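Local coordinates for protein CCR4-not transcription complex subunit 1 (Chaetomium thermophilum var. thermophilum DSM 1495, PDB 6H3Z) that probably serves as a core component of the CCR4-NOT mRNA deadenylase complex, of which this chain is a C-terminal MIF4G-like domain, at residues 125-138 with 150-162. Residues are numbered along the deposited sequence; the frame is centred on the assembly and turned at random.
Sequences VRQLFHQQPGHLFL and DLLDWKNIDMAMA
His-130 reaches across to the loop 150-153 with its imidazole. His-130 CB lies 4.0 Å from Asp-153 OD2. CG is anti to the carbonyl carbon (chi1 -70°), which turns the ring toward that loop. CG and ND1 face Asp-153 OD2; His-130 ND1 is 3.1 Å from Asp-153 OD2, too poorly angled for a hydrogen bond. CD2 meets Leu-151 O, and CE1 lies near Asp-150 O. At the tip, His-130 NE2 donates a hydrogen bond to Asp-150 O, 2.9 Å away. The bond is bent, 132° at the hydrogen, and the acceptor is tilted out of the ring plane. The N-H meets a lone pair of Asp-150 O, in the carbonyl plane. Asp-153 CB sits over the centre of one ring face, a CH-pi contact, and the carboxylate stands nearly upright to the ring. Arg-126 CG lies over the opposite face, toward its rim. Beyond it, the guanidinium forms a salt bridge with Glu-123, while Asp-150 pairs with Arg-114. Asp-153 is the N-cap of helix 154-166. Asp-153 OD1 accepts a capping hydrogen bond from Asn-156 N, 3.0 Å away. The contact thus joins the end of helix 118-129 to the start of helix 154-166 in this all-helical, MIF4G-like domain of NOT1. Leu-151 packs against the end of helix 118-129. Leu-151 CD1 stands over the face of the Phe-129 ring, 4.1 Å from the centroid. Its CD2 touches Arg-126 CA and Val-125 CG1. Farther along, Gly-134 CA comes within 3.6 Å of Asn-156 O, close to the helix backbone. Phe-137 CB packs on Ile-157 CG1. Leu-138 splits its branches: CD1 rests on Ala-160 CB and CD2 meets Met-161 CG at 3.5 Å.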
ATOM      1  N   VAL A 125      -3.622 -10.430  -7.854  1.00 81.54           N
ATOM      2  CA  VAL A 125      -3.503  -9.368  -6.845  1.00 79.99           C
ATOM      3  C   VAL A 125      -2.706  -8.189  -7.432  1.00 85.85           C
ATOM      4  O   VAL A 125      -3.126  -7.038  -7.267  1.00 84.92           O
ATOM      5  CB  VAL A 125      -2.892  -9.884  -5.510  1.00 82.98           C
ATOM      6  CG1 VAL A 125      -2.674  -8.747  -4.522  1.00 80.86           C
ATOM      7  CG2 VAL A 125      -3.757 -10.969  -4.885  1.00 84.47           C
ATOM      8  N   ARG A 126      -1.578  -8.481  -8.136  1.00 84.03           N
ATOM      9  CA  ARG A 126      -0.737  -7.466  -8.783  1.00 83.10           C
ATOM     10  C   ARG A 126      -1.601  -6.698  -9.775  1.00 89.91           C
ATOM     11  O   ARG A 126      -1.654  -5.471  -9.718  1.00 89.49           O
ATOM     12  CB  ARG A 126       0.489  -8.100  -9.481  1.00 82.18           C
ATOM     13  CG  ARG A 126       1.506  -7.074  -9.980  1.00 85.53           C
ATOM     14  CD  ARG A 126       2.497  -7.684 -10.951  1.00 99.81           C
ATOM     15  NE  ARG A 126       2.942  -6.731 -11.971  1.00114.53           N
ATOM     16  CZ  ARG A 126       2.283  -6.497 -13.105  1.00139.16           C
ATOM     17  NH1 ARG A 126       1.135  -7.119 -13.356  1.00128.35           N
ATOM     18  NH2 ARG A 126       2.759  -5.625 -13.989  1.00130.11           N
ATOM     19  N   GLN A 127      -2.346  -7.439 -10.613  1.00 89.05           N
ATOM     20  CA  GLN A 127      -3.232  -6.888 -11.622  1.00 89.31           C
ATOM     21  C   GLN A 127      -4.346  -6.033 -11.023  1.00 90.96           C
ATOM     22  O   GLN A 127      -4.628  -4.971 -11.566  1.00 90.49           O
ATOM     23  CB  GLN A 127      -3.758  -7.990 -12.557  1.00 93.35           C
ATOM     24  CG  GLN A 127      -2.862  -8.155 -13.791  1.00114.31           C
ATOM     25  CD  GLN A 127      -2.716  -6.860 -14.584  1.00143.78           C
ATOM     26  OE1 GLN A 127      -3.705  -6.224 -14.996  1.00142.84           O
ATOM     27  NE2 GLN A 127      -1.480  -6.415 -14.779  1.00134.07           N
ATOM     28  N   LEU A 128      -4.907  -6.439  -9.879  1.00 86.64           N
ATOM     29  CA  LEU A 128      -5.937  -5.674  -9.179  1.00 85.76           C
ATOM     30  C   LEU A 128      -5.368  -4.330  -8.704  1.00 88.53           C
ATOM     31  O   LEU A 128      -6.035  -3.305  -8.851  1.00 88.26           O
ATOM     32  CB  LEU A 128      -6.489  -6.481  -7.992  1.00 86.49           C
ATOM     33  CG  LEU A 128      -7.307  -5.726  -6.952  1.00 90.74           C
ATOM     34  CD1 LEU A 128      -8.702  -5.476  -7.440  1.00 92.51           C
ATOM     35  CD2 LEU A 128      -7.337  -6.471  -5.643  1.00 92.21           C
ATOM     36  N   PHE A 129      -4.137  -4.339  -8.145  1.00 83.78           N
ATOM     37  CA  PHE A 129      -3.460  -3.129  -7.673  1.00 82.12           C
ATOM     38  C   PHE A 129      -3.169  -2.181  -8.835  1.00 91.99           C
ATOM     39  O   PHE A 129      -3.509  -0.992  -8.769  1.00 91.24           O
ATOM     40  CB  PHE A 129      -2.188  -3.480  -6.881  1.00 81.81           C
ATOM     41  CG  PHE A 129      -2.456  -3.697  -5.415  1.00 82.29           C
ATOM     42  CD1 PHE A 129      -3.170  -4.814  -4.977  1.00 85.74           C
ATOM     43  CD2 PHE A 129      -2.043  -2.765  -4.472  1.00 82.75           C
ATOM     44  CE1 PHE A 129      -3.457  -4.995  -3.627  1.00 86.45           C
ATOM     45  CE2 PHE A 129      -2.317  -2.955  -3.113  1.00 85.80           C
ATOM     46  CZ  PHE A 129      -3.030  -4.065  -2.702  1.00 84.88           C
ATOM     47  N   HIS A 130      -2.646  -2.747  -9.942  1.00 93.62           N
ATOM     48  CA  HIS A 130      -2.282  -2.032 -11.166  1.00 95.41           C
ATOM     49  C   HIS A 130      -3.482  -1.583 -12.010  1.00 99.88           C
ATOM     50  O   HIS A 130      -3.281  -0.951 -13.049  1.00101.40           O
ATOM     51  CB  HIS A 130      -1.284  -2.865 -12.002  1.00 97.90           C
ATOM     52  CG  HIS A 130       0.088  -2.972 -11.389  1.00101.48           C
ATOM     53  ND1 HIS A 130       1.225  -2.967 -12.177  1.00103.94           N
ATOM     54  CD2 HIS A 130       0.464  -3.068 -10.088  1.00103.21           C
ATOM     55  CE1 HIS A 130       2.250  -3.073 -11.340  1.00103.25           C
ATOM     56  NE2 HIS A 130       1.844  -3.139 -10.074  1.00103.15           N
ATOM     57  N   GLN A 131      -4.713  -1.880 -11.548  1.00 94.96           N
ATOM     58  CA  GLN A 131      -5.999  -1.534 -12.167  1.00 94.89           C
ATOM     59  C   GLN A 131      -6.671  -0.389 -11.403  1.00 96.68           C
ATOM     60  O   GLN A 131      -7.692   0.135 -11.846  1.00 98.05           O
ATOM     61  CB  GLN A 131      -6.943  -2.746 -12.108  1.00 97.96           C
ATOM     62  CG  GLN A 131      -7.015  -3.595 -13.368  1.00118.52           C
ATOM     63  CD  GLN A 131      -7.774  -4.887 -13.118  1.00147.05           C
ATOM     64  OE1 GLN A 131      -7.242  -5.986 -13.310  1.00150.46           O
ATOM     65  NE2 GLN A 131      -9.033  -4.792 -12.679  1.00133.53           N
ATOM     66  N   GLN A 132      -6.160  -0.057 -10.222  1.00 91.26           N
ATOM     67  CA  GLN A 132      -6.725   0.997  -9.380  1.00 90.19           C
ATOM     68  C   GLN A 132      -6.327   2.382  -9.845  1.00 94.94           C
ATOM     69  O   GLN A 132      -5.163   2.578 -10.210  1.00 96.50           O
ATOM     70  CB  GLN A 132      -6.237   0.852  -7.936  1.00 89.90           C
ATOM     71  CG  GLN A 132      -6.653  -0.417  -7.239  1.00 90.71           C
ATOM     72  CD  GLN A 132      -8.101  -0.764  -7.435  1.00 94.79           C
ATOM     73  OE1 GLN A 132      -8.395  -1.807  -7.997  1.00 88.29           O
ATOM     74  NE2 GLN A 132      -9.024   0.106  -7.005  1.00 75.46           N
ATOM     75  N   PRO A 133      -7.219   3.390  -9.730  1.00 90.26           N
ATOM     76  CA  PRO A 133      -6.816   4.757 -10.076  1.00 90.30           C
ATOM     77  C   PRO A 133      -5.676   5.248  -9.175  1.00 94.76           C
ATOM     78  O   PRO A 133      -5.722   5.100  -7.950  1.00 94.93           O
ATOM     79  CB  PRO A 133      -8.104   5.561  -9.893  1.00 93.10           C
ATOM     80  CG  PRO A 133      -8.917   4.776  -8.984  1.00 96.77           C
ATOM     81  CD  PRO A 133      -8.629   3.356  -9.311  1.00 92.08           C
ATOM     82  N   GLY A 134      -4.637   5.759  -9.817  1.00 90.85           N
ATOM     83  CA  GLY A 134      -3.416   6.232  -9.186  1.00 90.14           C
ATOM     84  C   GLY A 134      -3.578   7.035  -7.919  1.00 95.23           C
ATOM     85  O   GLY A 134      -2.773   6.883  -6.997  1.00 94.57           O
ATOM     86  N   HIS A 135      -4.614   7.890  -7.859  1.00 93.94           N
ATOM     87  CA  HIS A 135      -4.869   8.742  -6.695  1.00 95.73           C
ATOM     88  C   HIS A 135      -5.069   7.976  -5.385  1.00 95.29           C
ATOM     89  O   HIS A 135      -4.873   8.553  -4.312  1.00 96.11           O
ATOM     90  CB  HIS A 135      -6.036   9.707  -6.947  1.00100.05           C
ATOM     91  CG  HIS A 135      -7.361   9.038  -7.088  1.00105.41           C
ATOM     92  ND1 HIS A 135      -7.846   8.648  -8.326  1.00108.11           N
ATOM     93  CD2 HIS A 135      -8.276   8.725  -6.139  1.00108.72           C
ATOM     94  CE1 HIS A 135      -9.045   8.135  -8.091  1.00108.70           C
ATOM     95  NE2 HIS A 135      -9.334   8.131  -6.790  1.00109.31           N
ATOM     96  N   LEU A 136      -5.437   6.685  -5.468  1.00 87.87           N
ATOM     97  CA  LEU A 136      -5.631   5.841  -4.291  1.00 86.83           C
ATOM     98  C   LEU A 136      -4.337   5.611  -3.545  1.00 87.90           C
ATOM     99  O   LEU A 136      -4.348   5.416  -2.339  1.00 86.64           O
ATOM    100  CB  LEU A 136      -6.223   4.489  -4.682  1.00 86.66           C
ATOM    101  CG  LEU A 136      -7.688   4.491  -5.081  1.00 93.30           C
ATOM    102  CD1 LEU A 136      -8.055   3.180  -5.719  1.00 93.65           C
ATOM    103  CD2 LEU A 136      -8.600   4.773  -3.882  1.00 97.23           C
ATOM    104  N   PHE A 137      -3.218   5.640  -4.268  1.00 84.16           N
ATOM    105  CA  PHE A 137      -1.882   5.402  -3.728  1.00 82.99           C
ATOM    106  C   PHE A 137      -1.223   6.666  -3.267  1.00 82.95           C
ATOM    107  O   PHE A 137      -0.147   6.585  -2.676  1.00 81.29           O
ATOM    108  CB  PHE A 137      -1.007   4.674  -4.756  1.00 84.09           C
ATOM    109  CG  PHE A 137      -1.625   3.389  -5.220  1.00 86.28           C
ATOM    110  CD1 PHE A 137      -1.473   2.224  -4.483  1.00 90.85           C
ATOM    111  CD2 PHE A 137      -2.411   3.353  -6.363  1.00 91.03           C
ATOM    112  CE1 PHE A 137      -2.066   1.038  -4.895  1.00 93.53           C
ATOM    113  CE2 PHE A 137      -3.019   2.170  -6.772  1.00 96.05           C
ATOM    114  CZ  PHE A 137      -2.836   1.016  -6.037  1.00 94.70           C
ATOM    115  N   LEU A 138      -1.882   7.824  -3.478  1.00 78.06           N
ATOM    116  CA  LEU A 138      -1.342   9.119  -3.095  1.00 78.49           C
ATOM    117  C   LEU A 138      -1.425   9.362  -1.590  1.00 85.15           C
ATOM    118  O   LEU A 138      -2.062  10.316  -1.138  1.00 86.93           O
ATOM    119  CB  LEU A 138      -1.951  10.272  -3.912  1.00 78.98           C
ATOM    120  CG  LEU A 138      -1.672  10.294  -5.436  1.00 81.67           C
ATOM    121  CD1 LEU A 138      -1.894  11.656  -5.977  1.00 82.66           C
ATOM    122  CD2 LEU A 138      -0.247   9.858  -5.782  1.00 81.29           C
ATOM    123  N   ASP A 150       5.383  -5.979  -5.537  1.00 81.76           N
ATOM    124  CA  ASP A 150       5.289  -5.724  -6.982  1.00 80.62           C
ATOM    125  C   ASP A 150       4.009  -4.989  -7.331  1.00 83.29           C
ATOM    126  O   ASP A 150       3.662  -4.851  -8.512  1.00 83.29           O
ATOM    127  CB  ASP A 150       5.361  -7.054  -7.759  1.00 84.17           C
ATOM    128  CG  ASP A 150       4.378  -8.142  -7.349  1.00102.76           C
ATOM    129  OD1 ASP A 150       4.189  -8.351  -6.118  1.00108.24           O
ATOM    130  OD2 ASP A 150       3.911  -8.884  -8.244  1.00105.27           O
ATOM    131  N   LEU A 151       3.316  -4.496  -6.296  1.00 78.28           N
ATOM    132  CA  LEU A 151       2.000  -3.865  -6.383  1.00 75.32           C
ATOM    133  C   LEU A 151       1.990  -2.377  -6.669  1.00 78.01           C
ATOM    134  O   LEU A 151       0.926  -1.851  -6.909  1.00 79.61           O
ATOM    135  CB  LEU A 151       1.217  -4.168  -5.100  1.00 74.96           C
ATOM    136  CG  LEU A 151       1.191  -5.652  -4.662  1.00 79.16           C
ATOM    137  CD1 LEU A 151       0.809  -5.772  -3.236  1.00 78.93           C
ATOM    138  CD2 LEU A 151       0.269  -6.473  -5.519  1.00 80.47           C
ATOM    139  N   LEU A 152       3.132  -1.697  -6.711  1.00 75.29           N
ATOM    140  CA  LEU A 152       3.144  -0.254  -6.997  1.00 74.31           C
ATOM    141  C   LEU A 152       3.314   0.019  -8.497  1.00 80.03           C
ATOM    142  O   LEU A 152       4.245  -0.523  -9.101  1.00 82.22           O
ATOM    143  CB  LEU A 152       4.232   0.474  -6.164  1.00 74.18           C
ATOM    144  CG  LEU A 152       3.971   0.616  -4.659  1.00 78.03           C
ATOM    145  CD1 LEU A 152       5.242   0.924  -3.907  1.00 78.36           C
ATOM    146  CD2 LEU A 152       2.875   1.652  -4.365  1.00 77.53           C
ATOM    147  N   ASP A 153       2.403   0.829  -9.104  1.00 75.16           N
ATOM    148  CA  ASP A 153       2.479   1.180 -10.531  1.00 74.79           C
ATOM    149  C   ASP A 153       2.886   2.636 -10.637  1.00 79.60           C
ATOM    150  O   ASP A 153       2.052   3.529 -10.406  1.00 78.18           O
ATOM    151  CB  ASP A 153       1.146   0.934 -11.246  1.00 76.50           C
ATOM    152  CG  ASP A 153       1.271   0.952 -12.744  1.00 88.94           C
ATOM    153  OD1 ASP A 153       1.314   2.050 -13.318  1.00 91.64           O
ATOM    154  OD2 ASP A 153       1.347  -0.134 -13.342  1.00 97.24           O
ATOM    155  N   TRP A 154       4.187   2.882 -10.942  1.00 77.01           N
ATOM    156  CA  TRP A 154       4.740   4.233 -10.985  1.00 76.35           C
ATOM    157  C   TRP A 154       4.171   5.088 -12.098  1.00 80.12           C
ATOM    158  O   TRP A 154       4.076   6.292 -11.883  1.00 80.29           O
ATOM    159  CB  TRP A 154       6.258   4.241 -10.992  1.00 75.62           C
ATOM    160  CG  TRP A 154       6.873   3.585  -9.793  1.00 76.87           C
ATOM    161  CD1 TRP A 154       7.717   2.518  -9.800  1.00 80.17           C
ATOM    162  CD2 TRP A 154       6.671   3.928  -8.407  1.00 76.89           C
ATOM    163  NE1 TRP A 154       8.089   2.196  -8.514  1.00 80.10           N
ATOM    164  CE2 TRP A 154       7.453   3.034  -7.637  1.00 80.95           C
ATOM    165  CE3 TRP A 154       5.904   4.903  -7.738  1.00 77.93           C
ATOM    166  CZ2 TRP A 154       7.492   3.081  -6.234  1.00 79.94           C
ATOM    167  CZ3 TRP A 154       5.957   4.955  -6.348  1.00 79.29           C
ATOM    168  CH2 TRP A 154       6.741   4.048  -5.614  1.00 80.07           C
ATOM    169  N   LYS A 155       3.701   4.495 -13.235  1.00 76.57           N
ATOM    170  CA  LYS A 155       3.046   5.304 -14.278  1.00 76.90           C
ATOM    171  C   LYS A 155       1.721   5.894 -13.727  1.00 81.05           C
ATOM    172  O   LYS A 155       1.513   7.107 -13.829  1.00 81.61           O
ATOM    173  CB  LYS A 155       2.837   4.550 -15.614  1.00 79.25           C
ATOM    174  CG  LYS A 155       2.127   5.442 -16.651  1.00 96.42           C
ATOM    175  CD  LYS A 155       1.951   4.869 -18.064  1.00110.55           C
ATOM    176  CE  LYS A 155       0.892   5.606 -18.906  1.00121.06           C
ATOM    177  NZ  LYS A 155       1.258   7.013 -19.307  1.00127.76           N
ATOM    178  N   ASN A 156       0.875   5.043 -13.092  1.00 77.03           N
ATOM    179  CA  ASN A 156      -0.407   5.443 -12.503  1.00 76.91           C
ATOM    180  C   ASN A 156      -0.192   6.471 -11.415  1.00 81.09           C
ATOM    181  O   ASN A 156      -0.868   7.502 -11.429  1.00 83.19           O
ATOM    182  CB  ASN A 156      -1.162   4.242 -11.934  1.00 77.57           C
ATOM    183  CG  ASN A 156      -1.837   3.350 -12.935  1.00119.99           C
ATOM    184  OD1 ASN A 156      -1.676   3.478 -14.156  1.00118.31           O
ATOM    185  ND2 ASN A 156      -2.607   2.407 -12.417  1.00119.14           N
ATOM    186  N   ILE A 157       0.750   6.197 -10.478  1.00 75.27           N
ATOM    187  CA  ILE A 157       1.089   7.098  -9.373  1.00 75.53           C
ATOM    188  C   ILE A 157       1.576   8.443  -9.941  1.00 81.69           C
ATOM    189  O   ILE A 157       1.111   9.493  -9.475  1.00 80.96           O
ATOM    190  CB  ILE A 157       2.103   6.431  -8.377  1.00 77.80           C
ATOM    191  CG1 ILE A 157       1.411   5.362  -7.515  1.00 76.57           C
ATOM    192  CG2 ILE A 157       2.817   7.445  -7.488  1.00 78.52           C
ATOM    193  CD1 ILE A 157       2.322   4.385  -6.843  1.00 65.28           C
ATOM    194  N   ASP A 158       2.481   8.401 -10.972  1.00 79.73           N
ATOM    195  CA  ASP A 158       3.042   9.593 -11.629  1.00 80.62           C
ATOM    196  C   ASP A 158       1.949  10.441 -12.222  1.00 84.73           C
ATOM    197  O   ASP A 158       1.913  11.639 -11.959  1.00 86.66           O
ATOM    198  CB  ASP A 158       4.062   9.228 -12.720  1.00 82.34           C
ATOM    199  CG  ASP A 158       4.702  10.419 -13.423  1.00 92.66           C
ATOM    200  OD1 ASP A 158       4.885  11.459 -12.777  1.00 91.67           O
ATOM    201  OD2 ASP A 158       5.121  10.267 -14.586  1.00100.44           O
ATOM    202  N   MET A 159       1.048   9.815 -12.993  1.00 79.36           N
ATOM    203  CA  MET A 159      -0.079  10.476 -13.640  1.00 80.36           C
ATOM    204  C   MET A 159      -1.023  11.169 -12.647  1.00 83.61           C
ATOM    205  O   MET A 159      -1.543  12.251 -12.938  1.00 84.48           O
ATOM    206  CB  MET A 159      -0.834   9.477 -14.521  1.00 83.08           C
ATOM    207  CG  MET A 159      -0.116   9.130 -15.802  1.00 88.75           C
ATOM    208  SD  MET A 159       0.398  10.565 -16.807  1.00 97.20           S
ATOM    209  CE  MET A 159      -1.210  11.200 -17.364  1.00 95.38           C
ATOM    210  N   ALA A 160      -1.225  10.535 -11.478  1.00 79.14           N
ATOM    211  CA  ALA A 160      -2.076  10.989 -10.384  1.00 79.27           C
ATOM    212  C   ALA A 160      -1.566  12.281  -9.767  1.00 86.44           C
ATOM    213  O   ALA A 160      -2.355  13.212  -9.598  1.00 87.29           O
ATOM    214  CB  ALA A 160      -2.190   9.903  -9.323  1.00 78.35           C
ATOM    215  N   MET A 161      -0.252  12.336  -9.430  1.00 85.03           N
ATOM    216  CA  MET A 161       0.400  13.508  -8.846  1.00 87.41           C
ATOM    217  C   MET A 161       0.430  14.602  -9.882  1.00 89.82           C
ATOM    218  O   MET A 161       0.150  15.743  -9.546  1.00 91.66           O
ATOM    219  CB  MET A 161       1.834  13.203  -8.414  1.00 90.56           C
ATOM    220  CG  MET A 161       1.961  12.099  -7.423  1.00 94.80           C
ATOM    221  SD  MET A 161       3.677  11.474  -7.357  1.00100.01           S
ATOM    222  CE  MET A 161       4.232  12.324  -5.995  1.00 99.40           C
ATOM    223  N   ALA A 162       0.749  14.247 -11.146  1.00 83.73           N
ATOM    224  CA  ALA A 162       0.783  15.159 -12.275  1.00 84.59           C
ATOM    225  C   ALA A 162      -0.542  15.942 -12.345  1.00 91.81           C
ATOM    226  O   ALA A 162      -0.496  17.173 -12.422  1.00 94.48           O
ATOM    227  CB  ALA A 162       1.023  14.389 -13.565  1.00 83.67           C
TER